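Local coordinates for protein eukaryotic translation initiation factor 5A-2 (Arabidopsis thaliana, PDB 3HKS) that promotes translation elongation and termination, binding between the exit and peptidyl sites of the ribosome to rescue ribosomes stalled on polyproline and other difficult sequences, at residues Y27-A31 against G32-K36. Numbering follows the deposited sequence.
With EDO (1,2-ethanediol), chain C.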
loop_
_atom_site.group_PDB
_atom_site.type_symbol
_atom_site.label_atom_id
_atom_site.label_comp_id
_atom_site.label_asym_id
_atom_site.label_seq_id
_atom_site.Cartn_x
_atom_site.Cartn_y
_atom_site.Cartn_z
ATOM N N TYR A 27 -1.521 2.988 13.931
ATOM C CA TYR A 27 -1.457 3.882 15.074
ATOM C C TYR A 27 -2.793 4.622 15.220
ATOM O O TYR A 27 -3.506 4.805 14.224
ATOM C CB TYR A 27 -0.287 4.859 14.937
ATOM C CG TYR A 27 -0.269 5.672 13.665
ATOM C CD1 TYR A 27 0.379 5.205 12.510
ATOM C CD2 TYR A 27 -0.861 6.934 13.628
ATOM C CE1 TYR A 27 0.412 5.974 11.341
ATOM C CE2 TYR A 27 -0.823 7.706 12.483
ATOM C CZ TYR A 27 -0.186 7.218 11.348
ATOM O OH TYR A 27 -0.156 8.014 10.239
ATOM N N PRO A 28 -3.162 4.988 16.468
ATOM C CA PRO A 28 -4.418 5.694 16.721
ATOM C C PRO A 28 -4.288 7.203 16.537
ATOM O O PRO A 28 -3.329 7.816 17.026
ATOM C CB PRO A 28 -4.708 5.360 18.189
ATOM C CG PRO A 28 -3.345 5.228 18.814
ATOM C CD PRO A 28 -2.432 4.689 17.723
ATOM N N GLN A 29 -5.249 7.787 15.830
ATOM C CA GLN A 29 -5.265 9.225 15.584
ATOM C C GLN A 29 -6.720 9.701 15.534
ATOM O O GLN A 29 -7.571 9.026 14.951
ATOM C CB GLN A 29 -4.547 9.534 14.269
ATOM C CG GLN A 29 -4.462 11.014 13.900
ATOM C CD GLN A 29 -3.659 11.218 12.634
ATOM O OE1 GLN A 29 -3.713 10.397 11.722
ATOM N NE2 GLN A 29 -2.887 12.303 12.581
ATOM N N SER A 30 -6.998 10.844 16.159
ATOM C CA SER A 30 -8.361 11.340 16.270
ATOM C C SER A 30 -8.914 11.576 14.883
ATOM O O SER A 30 -8.195 12.073 14.012
ATOM C CB SER A 30 -8.443 12.604 17.125
ATOM O OG SER A 30 -7.781 13.688 16.496
ATOM N N ALA A 31 -10.180 11.201 14.677
ATOM C CA ALA A 31 -10.831 11.346 13.376
ATOM C C ALA A 31 -10.753 12.770 12.839
ATOM O O ALA A 31 -10.617 12.969 11.631
ATOM C CB ALA A 31 -12.274 10.862 13.443
ATOM N N GLY A 32 -10.801 13.762 13.735
ATOM C CA GLY A 32 -10.709 15.180 13.348
ATOM C C GLY A 32 -9.371 15.589 12.746
ATOM O O GLY A 32 -9.254 16.646 12.118
ATOM N N ASN A 33 -8.356 14.753 12.932
ATOM C CA ASN A 33 -7.020 15.012 12.361
ATOM C C ASN A 33 -6.789 14.331 11.007
ATOM O O ASN A 33 -5.821 14.628 10.333
ATOM C CB ASN A 33 -5.916 14.607 13.346
ATOM C CG ASN A 33 -5.567 15.714 14.325
ATOM O OD1 ASN A 33 -5.249 16.830 13.926
ATOM N ND2 ASN A 33 -5.608 15.403 15.613
ATOM N N ILE A 34 -7.683 13.426 10.621
ATOM C CA ILE A 34 -7.584 12.731 9.337
ATOM C C ILE A 34 -7.890 13.672 8.168
ATOM O O ILE A 34 -8.858 14.447 8.205
ATOM C CB ILE A 34 -8.507 11.485 9.260
ATOM C CG1 ILE A 34 -8.373 10.593 10.507
ATOM C CG2 ILE A 34 -8.277 10.697 7.948
ATOM C CD1 ILE A 34 -7.136 9.783 10.596
ATOM N N ARG A 35 -7.050 13.593 7.140
ATOM C CA ARG A 35 -7.138 14.462 5.979
ATOM C C ARG A 35 -7.245 13.649 4.691
ATOM O O ARG A 35 -6.761 12.512 4.607
ATOM C CB ARG A 35 -5.921 15.387 5.908
ATOM C CG ARG A 35 -5.780 16.372 7.069
ATOM C CD ARG A 35 -6.816 17.519 7.014
ATOM N NE ARG A 35 -6.705 18.390 8.190
ATOM C CZ ARG A 35 -7.413 18.246 9.312
ATOM N NH1 ARG A 35 -8.315 17.275 9.434
ATOM N NH2 ARG A 35 -7.211 19.075 10.324
ATOM N N LYS A 36 -7.901 14.247 3.701
ATOM C CA LYS A 36 -7.967 13.714 2.347
ATOM C C LYS A 36 -6.545 13.428 1.861
ATOM O O LYS A 36 -5.661 14.276 1.971
ATOM C CB LYS A 36 -8.674 14.724 1.424
ATOM C CG LYS A 36 -8.901 14.226 -0.005
ATOM C CD LYS A 36 -9.494 15.330 -0.892
ATOM C CE LYS A 36 -9.419 14.978 -2.389
ATOM N NZ LYS A 36 -9.993 16.077 -3.261
HETATM C C1 EDO C . -3.783 12.691 7.635
HETATM O O1 EDO C . -4.833 11.727 7.478
HETATM C C2 EDO C . -3.571 12.908 9.124
HETATM O O2 EDO C . -2.601 13.944 9.346
HETATM O O HOH W 1 -11.167 14.579 9.543
#
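Ser30 and Asn33 grip each other twice where the strand 26-30 ends and the chain turns into a short 3-10 segment. The backbone N of Asn33 donates to O of Ser30 at 2.9 Å, and its side-chain ND2 reaches back to OG of Ser30, also at 2.9 Å. This second bond is bent, with an angle of 131° at the hydrogen, and the hydroxyl oxygen is tilted from the amide plane. With chi1 at 66°, OG lies between the backbone N and the carbonyl carbon of Ser30, which brings it round to the amide of Asn33. One residue further on, N of Ile34 donates to O of Ala31 at 3.1 Å, giving two successive i to i+3 bonds, the signature of 3-10 geometry.

Over this turn lies the extended chain of Gln29, crossing Asn33 at about a right angle, with NE2 3.9 Å from Asn33 CB and OE1 3.7 Å from CD1 of Ile34. Ala31 and Ile34 both pack on Phe67 of the strand 64-71. A backbone bond between Gln29 and Cys88 belongs to the antiparallel pairing with strand 87-103, and those of Ala31 with His86 and Gly32 with Ser84 carry the contact on into the turn, tying it into the SH3-like N-terminal domain.

Beyond the turn, Arg35 folds back, its chain bent at chi2 (-73°), and NH1 donates to O of Gly32 at 2.9 Å and to O of Ile34. An ethanediol, probably from the crystallisation liquor, accepts from N of Arg35. Ala31 O thus takes both Ile34 N and a water, Ile34 O takes NH1 and the same water, and the positive guanidinium probably offsets the partial negative charge of the carbonyl oxygens of Gly32 and Ile34.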